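Local coordinates for response regulator receiver domain protein (CheY-like) (Methylobacillus flagellatus KT, PDB 3I42), which is a CheY-like receiver domain that probably accepts a phosphoryl group on an aspartate in two-component signal transduction, at residues 7-12 with 49-54; 33-38 with 57-62. One frame throughout, in Å; residues are numbered along the deposited sequence.

Interaction 1 lies at the heart of the domain, about 3 Å from the chain centre, whereas interaction 2 sits near the surface, about 11 Å from it. The first joins two neighbouring strands of the parallel sheet, 4-9 and 50-54, through backbone hydrogen bonds flanked by apolar side chains; the second ties the start of helix 36-45 to the loop after strand 50-54, chiefly through one carboxylate. Their centres are about 9 Å apart and they touch directly: V33 N approaches I8 O at 2.9 Å, a probable hydrogen bond. Acidic groups serve differently in each, crowding together at the strand ends in 7-12 with 49-54 and meeting helix-end donors in 33-38 with 57-62.

Interaction 1: 7-12 with 49-54; sequences LIVEDY and DAVFID
Residues 7-9 of strand 4-9 run parallel to strand 50-54, the axes of these short pieces 4.7 Å apart and 8° out of line, with L7 opposite V51, I8 opposite F52 and V9 opposite I53. Four backbone hydrogen bonds fix this register: L7 N to A50 O, then F52 N to L7 O and V9 N to F52 O, both 2.7 Å, and D54 N to V9 O. Each lies nearly along the C=O axis of its acceptor. On the face bearing L7, V9, V51 and I53, L7 and V51 lie side by side and point the same way, L7 CD2 4.1 Å from V51 CG1. V9 places CG2 beside its own backbone N, with CG1 anti to it, so that CG2 packs 4.3 Å from I53 CG1. Helix 36-45 packs against this face through A39, A42 and M43. The other face carries I8 and F52; F52 has its ring edge 3.8 Å from L7 O at CD2, and helix 13-25 covers it, F19 meeting the F52 ring. These are central strands of the CheY-like receiver fold, five parallel strands in order 2-1-3-4-5, at the C-terminal ends of which the acidic pocket lies. There D54, the predicted phosphorylation site, unmodified here, holds CG anti to its backbone N (chi1 -161°). E10, its chain bent at chi2, crosses obliquely and brings OE1 within 2.6 Å of D54 OD2, the carboxylate planes 64° apart. Two oxygens so close imply that one acid probably holds a proton. K105 also forms a salt bridge to D54 OD2, which would offset some of the negative charge, while N56 N bonds to D54 OD1. The second oxygen of E10 is anchored separately: Y12 N donates to the anti lone pair of E10 OE2 at 2.6 Å.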
loop_
_atom_site.group_PDB
_atom_site.type_symbol
_atom_site.label_atom_id
_atom_site.label_comp_id
_atom_site.label_asym_id
_atom_site.label_seq_id
_atom_site.Cartn_x
_atom_site.Cartn_y
_atom_site.Cartn_z
ATOM N N LEU A 7 14.633 0.477 -13.251
ATOM C CA LEU A 7 15.451 -0.688 -12.988
ATOM C C LEU A 7 14.520 -1.859 -12.785
ATOM O O LEU A 7 13.573 -1.799 -12.003
ATOM C CB LEU A 7 16.347 -0.487 -11.750
ATOM C CG LEU A 7 17.214 -1.697 -11.309
ATOM C CD1 LEU A 7 18.444 -1.863 -12.170
ATOM C CD2 LEU A 7 17.638 -1.599 -9.836
ATOM N N ILE A 8 14.798 -2.920 -13.514
ATOM C CA ILE A 8 14.055 -4.138 -13.384
ATOM C C ILE A 8 14.903 -5.173 -12.666
ATOM O O ILE A 8 16.046 -5.426 -13.057
ATOM C CB ILE A 8 13.682 -4.692 -14.776
ATOM C CG1 ILE A 8 12.773 -3.721 -15.502
ATOM C CG2 ILE A 8 13.033 -6.063 -14.667
ATOM C CD1 ILE A 8 12.907 -3.908 -17.066
ATOM N N VAL A 9 14.326 -5.787 -11.634
ATOM C CA VAL A 9 15.015 -6.845 -10.888
ATOM C C VAL A 9 14.296 -8.169 -11.064
ATOM O O VAL A 9 13.198 -8.401 -10.520
ATOM C CB VAL A 9 15.151 -6.511 -9.366
ATOM C CG1 VAL A 9 15.967 -7.605 -8.670
ATOM C CG2 VAL A 9 15.798 -5.117 -9.158
ATOM N N GLU A 10 14.937 -9.057 -11.798
ATOM C CA GLU A 10 14.260 -10.232 -12.302
ATOM C C GLU A 10 15.342 -11.169 -12.789
ATOM O O GLU A 10 16.224 -10.747 -13.564
ATOM C CB GLU A 10 13.324 -9.814 -13.466
ATOM C CG GLU A 10 12.922 -10.929 -14.417
ATOM C CD GLU A 10 12.279 -12.112 -13.711
ATOM O OE1 GLU A 10 11.316 -11.894 -12.944
ATOM O OE2 GLU A 10 12.731 -13.267 -13.932
ATOM N N ASP A 11 15.289 -12.420 -12.344
ATOM C CA ASP A 11 16.371 -13.373 -12.633
ATOM C C ASP A 11 16.289 -14.123 -13.958
ATOM O O ASP A 11 17.315 -14.660 -14.410
ATOM C CB ASP A 11 16.545 -14.385 -11.503
ATOM C CG ASP A 11 15.261 -15.071 -11.143
ATOM O OD1 ASP A 11 14.236 -14.374 -10.959
ATOM O OD2 ASP A 11 15.290 -16.322 -11.038
ATOM N N TYR A 12 15.108 -14.164 -14.574
ATOM C CA TYR A 12 14.934 -14.835 -15.863
ATOM C C TYR A 12 15.216 -13.884 -17.021
ATOM O O TYR A 12 14.458 -12.953 -17.252
ATOM C CB TYR A 12 13.514 -15.436 -15.982
ATOM C CG TYR A 12 13.318 -16.245 -17.258
ATOM C CD1 TYR A 12 14.377 -16.982 -17.812
ATOM C CD2 TYR A 12 12.081 -16.273 -17.906
ATOM C CE1 TYR A 12 14.209 -17.709 -18.988
ATOM C CE2 TYR A 12 11.902 -17.015 -19.077
ATOM C CZ TYR A 12 12.965 -17.720 -19.608
ATOM O OH TYR A 12 12.788 -18.447 -20.757
ATOM N N ASP A 49 14.046 6.322 -11.336
ATOM C CA ASP A 49 12.757 6.848 -10.966
ATOM C C ASP A 49 11.829 5.743 -10.469
ATOM O O ASP A 49 10.986 5.985 -9.612
ATOM C CB ASP A 49 12.127 7.560 -12.174
ATOM C CG ASP A 49 13.012 8.698 -12.707
ATOM O OD1 ASP A 49 13.021 9.783 -12.081
ATOM O OD2 ASP A 49 13.707 8.498 -13.728
ATOM N N ALA A 50 11.959 4.547 -11.060
ATOM C CA ALA A 50 11.098 3.408 -10.715
ATOM C C ALA A 50 11.921 2.132 -10.686
ATOM O O ALA A 50 12.761 1.908 -11.544
ATOM C CB ALA A 50 9.958 3.265 -11.709
ATOM N N VAL A 51 11.679 1.311 -9.676
ATOM C CA VAL A 51 12.389 0.051 -9.528
ATOM C C VAL A 51 11.339 -1.054 -9.440
ATOM O O VAL A 51 10.459 -1.007 -8.569
ATOM C CB VAL A 51 13.315 0.066 -8.268
ATOM C CG1 VAL A 51 14.014 -1.281 -8.047
ATOM C CG2 VAL A 51 14.349 1.206 -8.354
ATOM N N PHE A 52 11.422 -2.034 -10.340
ATOM C CA PHE A 52 10.437 -3.141 -10.377
ATOM C C PHE A 52 11.077 -4.373 -9.825
ATOM O O PHE A 52 12.086 -4.829 -10.368
ATOM C CB PHE A 52 9.917 -3.433 -11.794
ATOM C CG PHE A 52 9.222 -2.258 -12.420
ATOM C CD1 PHE A 52 7.843 -2.157 -12.375
ATOM C CD2 PHE A 52 9.965 -1.265 -13.055
ATOM C CE1 PHE A 52 7.190 -1.085 -12.927
ATOM C CE2 PHE A 52 9.340 -0.163 -13.624
ATOM C CZ PHE A 52 7.940 -0.061 -13.550
ATOM N N ILE A 53 10.508 -4.892 -8.736
ATOM C CA ILE A 53 11.136 -6.007 -8.023
ATOM C C ILE A 53 10.248 -7.241 -8.039
ATOM O O ILE A 53 9.155 -7.218 -7.486
ATOM C CB ILE A 53 11.480 -5.629 -6.547
ATOM C CG1 ILE A 53 12.509 -4.506 -6.493
ATOM C CG2 ILE A 53 12.047 -6.830 -5.787
ATOM C CD1 ILE A 53 12.442 -3.694 -5.217
ATOM N N ASP A 54 10.723 -8.311 -8.672
ATOM C CA ASP A 54 10.112 -9.613 -8.534
ATOM C C ASP A 54 10.169 -10.041 -7.082
ATOM O O ASP A 54 11.185 -9.848 -6.403
ATOM C CB ASP A 54 10.833 -10.625 -9.424
ATOM C CG ASP A 54 9.990 -11.878 -9.694
ATOM O OD1 ASP A 54 9.571 -12.574 -8.733
ATOM O OD2 ASP A 54 9.744 -12.161 -10.888
#

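Interaction 2: 33-38 with 57-62; sequences VMSGTD and LPDTSG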
loop_
_atom_site.group_PDB
_atom_site.type_symbol
_atom_site.label_atom_id
_atom_site.label_comp_id
_atom_site.label_asym_id
_atom_site.label_seq_id
_atom_site.Cartn_x
_atom_site.Cartn_y
_atom_site.Cartn_z
ATOM N N VAL A 33 18.691 -6.195 -13.802
ATOM C CA VAL A 33 19.703 -6.983 -13.143
ATOM C C VAL A 33 19.008 -8.235 -12.696
ATOM O O VAL A 33 17.782 -8.266 -12.629
ATOM C CB VAL A 33 20.305 -6.221 -11.928
ATOM C CG1 VAL A 33 21.169 -5.104 -12.405
ATOM C CG2 VAL A 33 19.203 -5.705 -11.042
ATOM N N MET A 34 19.769 -9.270 -12.383
ATOM C CA MET A 34 19.161 -10.593 -12.151
ATOM C C MET A 34 19.268 -11.100 -10.694
ATOM O O MET A 34 18.947 -12.252 -10.408
ATOM C CB MET A 34 19.691 -11.614 -13.176
ATOM C CG MET A 34 19.177 -11.382 -14.631
ATOM S SD MET A 34 19.952 -12.465 -15.927
ATOM C CE MET A 34 21.503 -11.610 -16.174
ATOM N N SER A 35 19.675 -10.236 -9.766
ATOM C CA SER A 35 19.783 -10.612 -8.335
ATOM C C SER A 35 19.662 -9.394 -7.442
ATOM O O SER A 35 19.889 -8.251 -7.888
ATOM C CB SER A 35 21.122 -11.322 -8.043
ATOM O OG SER A 35 22.217 -10.438 -8.281
ATOM N N GLY A 36 19.323 -9.646 -6.179
ATOM C CA GLY A 36 19.316 -8.590 -5.159
ATOM C C GLY A 36 20.658 -7.883 -5.057
ATOM O O GLY A 36 20.715 -6.656 -5.062
ATOM N N THR A 37 21.752 -8.653 -4.994
ATOM C CA THR A 37 23.129 -8.083 -4.921
ATOM C C THR A 37 23.395 -7.103 -6.042
ATOM O O THR A 37 23.922 -6.010 -5.814
ATOM C CB THR A 37 24.211 -9.169 -5.054
ATOM O OG1 THR A 37 23.691 -10.395 -4.567
ATOM C CG2 THR A 37 25.472 -8.808 -4.272
ATOM N N ASP A 38 23.040 -7.505 -7.268
ATOM C CA ASP A 38 23.290 -6.650 -8.424
ATOM C C ASP A 38 22.449 -5.387 -8.374
ATOM O O ASP A 38 22.939 -4.297 -8.735
ATOM C CB ASP A 38 23.100 -7.427 -9.721
ATOM C CG ASP A 38 24.306 -8.294 -10.053
ATOM O OD1 ASP A 38 25.281 -8.324 -9.252
ATOM O OD2 ASP A 38 24.295 -8.942 -11.115
ATOM N N LEU A 57 13.299 -13.960 -5.691
ATOM C CA LEU A 57 14.599 -13.725 -6.288
ATOM C C LEU A 57 15.571 -14.851 -5.908
ATOM O O LEU A 57 15.298 -15.586 -4.967
ATOM C CB LEU A 57 15.112 -12.350 -5.879
ATOM C CG LEU A 57 14.458 -11.173 -6.590
ATOM C CD1 LEU A 57 14.843 -9.884 -5.881
ATOM C CD2 LEU A 57 14.892 -11.145 -8.077
ATOM N N PRO A 58 16.676 -15.020 -6.666
ATOM C CA PRO A 58 17.499 -16.155 -6.288
ATOM C C PRO A 58 18.105 -15.989 -4.868
ATOM O O PRO A 58 18.058 -16.937 -4.070
ATOM C CB PRO A 58 18.602 -16.183 -7.359
ATOM C CG PRO A 58 18.208 -15.139 -8.403
ATOM C CD PRO A 58 17.265 -14.216 -7.760
ATOM N N ASP A 59 18.608 -14.795 -4.553
ATOM C CA ASP A 59 19.404 -14.569 -3.334
ATOM C C ASP A 59 18.659 -13.868 -2.176
ATOM O O ASP A 59 19.293 -13.489 -1.177
ATOM C CB ASP A 59 20.657 -13.738 -3.685
ATOM C CG ASP A 59 20.314 -12.444 -4.454
ATOM O OD1 ASP A 59 19.180 -12.325 -5.006
ATOM O OD2 ASP A 59 21.187 -11.550 -4.523
ATOM N N THR A 60 17.341 -13.677 -2.309
ATOM C CA THR A 60 16.611 -12.821 -1.362
ATOM C C THR A 60 15.144 -12.813 -1.692
ATOM O O THR A 60 14.769 -13.184 -2.804
ATOM C CB THR A 60 17.159 -11.339 -1.388
ATOM O OG1 THR A 60 16.462 -10.543 -0.426
ATOM C CG2 THR A 60 17.021 -10.675 -2.812
ATOM N N SER A 61 14.304 -12.394 -0.747
ATOM C CA SER A 61 12.906 -12.086 -1.067
ATOM C C SER A 61 12.827 -10.664 -1.617
ATOM O O SER A 61 13.729 -9.858 -1.388
ATOM C CB SER A 61 11.984 -12.238 0.153
ATOM O OG SER A 61 12.138 -11.145 1.047
ATOM N N GLY A 62 11.777 -10.365 -2.378
ATOM C CA GLY A 62 11.592 -9.012 -2.886
ATOM C C GLY A 62 11.407 -8.043 -1.735
ATOM O O GLY A 62 11.925 -6.915 -1.741
#
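D59 sets CG between its backbone N and carbonyl carbon (chi1 52°), which presents the carboxylate to the first turn of helix 36-45, while T37 turns OG1 well away from a staggered position (chi1 -28°), towards D59. The two oxygens divide the work. D59 OD1 accepts from G36 N at 2.9 Å through its syn lone pair. D59 OD2 is gripped twice, by T37 N at 3.0 Å on its syn lone pair and by T37 OG1 at 2.8 Å nearly along the C-O axis. Within the receiver fold, the loop following the strand of the predicted phosphorylation site is thereby pinned to the N-terminus of helix 36-45, whose dipole would probably stabilise the negative charge. S35 is the N-cap, its OG accepting from D38 N at 3.2 Å, and its CB lies 3.5 Å from D59 OD2. An alanine here would remove that cap acceptor and would probably loosen the first helical turn, whose G36 N and T37 N hold D59. Beside these bonds, T60 CG2 approaches G36 CA at 3.9 Å, a place where a side chain on G36 would clash, and the P58 ring lays CG 3.6 Å from M34 O.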